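Local coordinates for metal-dependent hydrolase (Lactobacillus plantarum, PDB 2F6K), which probably catalyses a metal-dependent decarboxylation, as in aminocarboxymuconate-semialdehyde decarboxylase of tryptophan breakdown, within an amidohydrolase-type barrel that holds a manganese ion, at residues P59-G64 / R71-A76; M182-M187 / D231-V236. All blocks are in the same frame, centred on the assembly; numbering follows the deposited sequence.

How the interactions relate
Interactions 1 and 2 are both buried and apolar, and they lie in series along one TIM-barrel chain, their centres 26 Å apart and their nearest atoms about 12 Å apart. They share no helix or strand. Interaction 1 is local: the loop after strand 49-55 folds back on helix 66-86, which it leads into, and branched aliphatic side chains do most of the touching. Interaction 2 is long-range, joining helix 171-189 to helix 229-235 through one phenylalanine that meets a valine and a selenomethionine. Loop polar groups flank the first contact, whereas the second is enclosed largely by hydrophobic side chains of neighbouring helices and strand 200-203.

Interaction 1 (P59-G64 / R71-A76); sequences PHVNFG and RLVEAA
Val61 presents all three of its side-chain carbons to the helix, and they divide between Leu72 and Val73. Its CB lies 3.9 Å from Leu72 CD1, while CG1 rests against the same methyl and against Leu72 CB. The other branch, CG2, reaches Val73 CG2 at 3.7 Å. This division follows from chi1 of -73°, which sets CG1 anti to the carbonyl carbon and CG2 between the backbone N and the carbonyl carbon. A compact beta-branched residue suits the place, because its two methyls point to different partners on successive residues of one helix.

Leu72 CD1 also meets Phe63 CE2 at 3.9 Å; leucine's longer branch lets this one methyl serve both the valine and the ring edge. The methyl comes to that edge in the plane of the ring, and the two side chains cross at about a right angle. One face of the ring receives the carbonyl carbon of Val61, offset toward the rim, and the ring is also stacked with His22.

The loop 59-64 is a beta-alpha connection of the TIM barrel, running from strand 49-55 to helix 66-86. Val61 is the centre of an inverse gamma turn within it, with a weak hydrogen bond from Asn62 N to His60 O of 3.1 Å. In this turn the CB of Val61 points toward the helix, and Val61 O is hydrogen-bonded to Thr69 OG1 in the first turn of helix 66-86. His60, whose ring has Val61 CG2 over one face, hydrogen-bonds through ND1 with Ser127 OG and NE2 with Leu97 O, tying the loop to the connections after strands 91-95 and 120-124.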
# COMPACT_ATOMS: atom_id res chain seq x y z
N PRO A 59 5.98 12.43 -14.21
CA PRO A 59 6.35 12.31 -12.80
C PRO A 59 7.29 13.42 -12.32
O PRO A 59 8.12 13.91 -13.08
CB PRO A 59 7.04 10.94 -12.72
CG PRO A 59 6.56 10.22 -13.95
CD PRO A 59 6.54 11.31 -14.99
N HIS A 60 7.15 13.80 -11.05
CA HIS A 60 7.99 14.82 -10.44
C HIS A 60 9.40 14.22 -10.40
O HIS A 60 9.55 13.00 -10.44
CB HIS A 60 7.51 15.13 -9.02
CG HIS A 60 8.26 16.25 -8.37
ND1 HIS A 60 8.89 16.11 -7.15
CD2 HIS A 60 8.51 17.52 -8.77
CE1 HIS A 60 9.49 17.24 -6.83
NE2 HIS A 60 9.27 18.12 -7.80
N VAL A 61 10.43 15.06 -10.31
CA VAL A 61 11.80 14.56 -10.31
C VAL A 61 12.37 14.15 -8.96
O VAL A 61 13.49 14.52 -8.61
CB VAL A 61 12.75 15.58 -10.95
CG1 VAL A 61 12.53 15.61 -12.44
CG2 VAL A 61 12.51 16.96 -10.35
N ASN A 62 11.61 13.37 -8.20
CA ASN A 62 12.07 12.87 -6.91
C ASN A 62 12.24 11.37 -7.07
O ASN A 62 11.27 10.62 -6.97
CB ASN A 62 11.02 13.17 -5.83
CG ASN A 62 11.33 12.47 -4.51
OD1 ASN A 62 10.53 12.53 -3.58
ND2 ASN A 62 12.49 11.82 -4.42
N PHE A 63 13.47 10.93 -7.31
CA PHE A 63 13.73 9.50 -7.49
C PHE A 63 14.47 8.87 -6.32
O PHE A 63 14.92 7.73 -6.42
CB PHE A 63 14.52 9.27 -8.78
CG PHE A 63 13.84 9.80 -10.00
CD1 PHE A 63 12.62 9.26 -10.42
CD2 PHE A 63 14.38 10.86 -10.72
CE1 PHE A 63 11.96 9.78 -11.53
CE2 PHE A 63 13.73 11.39 -11.83
CZ PHE A 63 12.52 10.85 -12.24
N GLY A 64 14.59 9.60 -5.21
CA GLY A 64 15.27 9.05 -4.05
C GLY A 64 16.69 9.57 -3.86
O GLY A 64 17.34 9.27 -2.86
N ARG A 71 19.51 18.84 -8.93
CA ARG A 71 20.19 19.06 -10.20
C ARG A 71 19.16 19.08 -11.33
O ARG A 71 19.21 19.93 -12.22
CB ARG A 71 21.21 17.94 -10.39
CG ARG A 71 22.21 18.14 -11.51
CD ARG A 71 23.23 17.01 -11.51
NE ARG A 71 22.63 15.69 -11.72
CZ ARG A 71 21.89 15.35 -12.78
NH1 ARG A 71 21.65 16.23 -13.75
NH2 ARG A 71 21.39 14.12 -12.87
N LEU A 72 18.20 18.16 -11.28
CA LEU A 72 17.18 18.08 -12.32
C LEU A 72 16.28 19.30 -12.30
O LEU A 72 15.93 19.83 -13.36
CB LEU A 72 16.35 16.80 -12.15
CG LEU A 72 17.12 15.52 -12.50
CD1 LEU A 72 16.25 14.29 -12.22
CD2 LEU A 72 17.52 15.56 -13.98
N VAL A 73 15.91 19.74 -11.10
CA VAL A 73 15.07 20.92 -10.96
C VAL A 73 15.79 22.14 -11.52
O VAL A 73 15.21 22.93 -12.26
CB VAL A 73 14.72 21.18 -9.47
CG1 VAL A 73 14.10 22.56 -9.32
CG2 VAL A 73 13.75 20.13 -8.98
N GLU A 74 17.07 22.29 -11.19
CA GLU A 74 17.85 23.43 -11.68
C GLU A 74 17.99 23.39 -13.20
O GLU A 74 17.96 24.44 -13.85
CB GLU A 74 19.24 23.45 -11.02
CG GLU A 74 19.19 23.62 -9.50
CD GLU A 74 20.56 23.78 -8.85
OE1 GLU A 74 21.52 23.08 -9.26
OE2 GLU A 74 20.68 24.60 -7.90
N ALA A 75 18.14 22.20 -13.77
CA ALA A 75 18.28 22.08 -15.22
C ALA A 75 16.96 22.43 -15.90
O ALA A 75 16.94 22.99 -17.00
CB ALA A 75 18.71 20.67 -15.60
N ALA A 76 15.85 22.09 -15.25
CA ALA A 76 14.53 22.36 -15.80
C ALA A 76 14.20 23.85 -15.73
O ALA A 76 13.60 24.42 -16.64
CB ALA A 76 13.47 21.55 -15.06

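Interaction 2 (M182-M187 / D231-V236); sequences MTFINM and DVMHHV
Phe184 extends its ring toward Val232 and Met233 because chi1 of 177° places CG opposite the backbone N, and the ring extends from helix 171-189 toward helix 229-235. Met233, a selenomethionine, is bent at chi2 (-62°) and chi3, a shape in which its selenium lies against the ring. The two side chains cross obliquely, with SE 3.8 Å from Phe184 CZ. Measured from SE to the centroid of the Phe184 ring the distance is 4.6 Å, and the approach lies 44° off the ring normal, an oblique Met-aromatic contact.

Val232 completes the grip on the far end of the ring. Its CG1 branch, anti to the backbone N, lies 3.9 Å from Phe184 CZ and almost as near to CE1, the valine and phenylalanine sliding past each other in opposite directions. The backbones stay well apart, 10.1 Å between Phe184 CA and Val232 CA, and a long flat phenylalanine suits the task of bridging such a gap, while compact Val232 and the longer, flexible Met233 meet its outer end.

Both helices belong to the outer layer of the TIM barrel: helix 171-189 follows strand 150-154, and helix 229-235 gives way at Val236 to strand 237-239. Phe184 and Val236 both touch Ile203 of strand 200-203, while Leu210 of helix 210-225 touches Phe184 and Met233. Val232 in turn packs on Phe193.

With no nitrogen or oxygen among the touching atoms, the contact rests on hydrophobic burial and on dispersion between a polarisable selenium and an aromatic ring, forces that depend on close fit far more than on exact direction.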
# COMPACT_ATOMS: atom_id res chain seq x y z
N MSE A 182 -7.66 14.41 -3.87
CA MSE A 182 -7.18 14.15 -2.52
C MSE A 182 -6.32 15.32 -2.04
O MSE A 182 -6.43 15.73 -0.88
CB MSE A 182 -6.37 12.85 -2.47
CG MSE A 182 -7.18 11.60 -2.81
SE MSE A 182 -6.22 9.93 -2.40
CE MSE A 182 -5.09 9.81 -3.96
N THR A 183 -5.51 15.87 -2.94
CA THR A 183 -4.65 16.99 -2.59
C THR A 183 -5.41 18.26 -2.21
O THR A 183 -5.05 18.94 -1.25
CB THR A 183 -3.66 17.31 -3.73
OG1 THR A 183 -2.86 16.16 -4.00
CG2 THR A 183 -2.74 18.47 -3.33
N PHE A 184 -6.47 18.58 -2.95
CA PHE A 184 -7.27 19.76 -2.66
C PHE A 184 -7.86 19.68 -1.24
O PHE A 184 -7.83 20.64 -0.48
CB PHE A 184 -8.43 19.89 -3.65
CG PHE A 184 -9.35 21.05 -3.37
CD1 PHE A 184 -8.95 22.35 -3.65
CD2 PHE A 184 -10.62 20.83 -2.86
CE1 PHE A 184 -9.81 23.42 -3.43
CE2 PHE A 184 -11.49 21.91 -2.63
CZ PHE A 184 -11.08 23.20 -2.92
N ILE A 185 -8.40 18.52 -0.91
CA ILE A 185 -8.99 18.34 0.39
C ILE A 185 -7.91 18.40 1.47
O ILE A 185 -8.13 18.92 2.56
CB ILE A 185 -9.74 16.99 0.44
CG1 ILE A 185 -10.82 16.98 -0.65
CG2 ILE A 185 -10.35 16.77 1.82
CD1 ILE A 185 -11.67 15.73 -0.71
N ASN A 186 -6.73 17.88 1.14
CA ASN A 186 -5.63 17.89 2.09
C ASN A 186 -5.34 19.35 2.43
O ASN A 186 -5.08 19.71 3.58
CB ASN A 186 -4.40 17.24 1.46
CG ASN A 186 -3.32 16.92 2.48
OD1 ASN A 186 -2.21 17.44 2.40
ND2 ASN A 186 -3.65 16.07 3.44
N MSE A 187 -5.39 20.19 1.40
CA MSE A 187 -5.14 21.61 1.57
C MSE A 187 -6.24 22.25 2.42
O MSE A 187 -6.00 23.21 3.15
CB MSE A 187 -5.03 22.25 0.19
CG MSE A 187 -3.83 21.73 -0.59
SE MSE A 187 -3.75 22.36 -2.41
CE MSE A 187 -2.88 24.07 -2.17
N ASP A 231 -16.49 28.90 -0.59
CA ASP A 231 -15.74 30.15 -0.66
C ASP A 231 -14.38 29.86 -1.29
O ASP A 231 -13.88 30.64 -2.10
CB ASP A 231 -15.52 30.76 0.73
CG ASP A 231 -16.78 31.35 1.31
OD1 ASP A 231 -17.58 31.93 0.53
OD2 ASP A 231 -16.97 31.24 2.55
N VAL A 232 -13.80 28.72 -0.92
CA VAL A 232 -12.50 28.33 -1.47
C VAL A 232 -12.58 28.13 -2.99
O VAL A 232 -11.66 28.49 -3.73
CB VAL A 232 -11.98 27.04 -0.79
CG1 VAL A 232 -10.61 26.68 -1.34
CG2 VAL A 232 -11.91 27.23 0.71
N MSE A 233 -13.69 27.55 -3.45
CA MSE A 233 -13.86 27.32 -4.88
C MSE A 233 -13.92 28.64 -5.64
O MSE A 233 -13.63 28.69 -6.84
CB MSE A 233 -15.13 26.49 -5.14
CG MSE A 233 -15.02 25.03 -4.67
SE MSE A 233 -13.62 24.00 -5.59
CE MSE A 233 -14.55 23.74 -7.27
N HIS A 234 -14.27 29.71 -4.95
CA HIS A 234 -14.34 31.03 -5.57
C HIS A 234 -12.95 31.66 -5.55
O HIS A 234 -12.61 32.47 -6.42
CB HIS A 234 -15.31 31.95 -4.81
CG HIS A 234 -16.75 31.69 -5.12
ND1 HIS A 234 -17.75 31.87 -4.19
CD2 HIS A 234 -17.36 31.29 -6.26
CE1 HIS A 234 -18.91 31.59 -4.74
NE2 HIS A 234 -18.71 31.23 -6.00
N HIS A 235 -12.17 31.27 -4.56
CA HIS A 235 -10.83 31.82 -4.35
C HIS A 235 -9.72 31.29 -5.24
O HIS A 235 -8.83 32.04 -5.62
CB HIS A 235 -10.45 31.61 -2.88
CG HIS A 235 -9.12 32.19 -2.51
ND1 HIS A 235 -8.06 31.41 -2.10
CD2 HIS A 235 -8.70 33.48 -2.44
CE1 HIS A 235 -7.04 32.19 -1.78
NE2 HIS A 235 -7.40 33.45 -1.98
N VAL A 236 -9.75 30.00 -5.57
CA VAL A 236 -8.71 29.43 -6.41
C VAL A 236 -8.99 29.58 -7.90
O VAL A 236 -10.00 30.15 -8.30
CB VAL A 236 -8.50 27.94 -6.11
CG1 VAL A 236 -8.35 27.73 -4.61
CG2 VAL A 236 -9.66 27.14 -6.66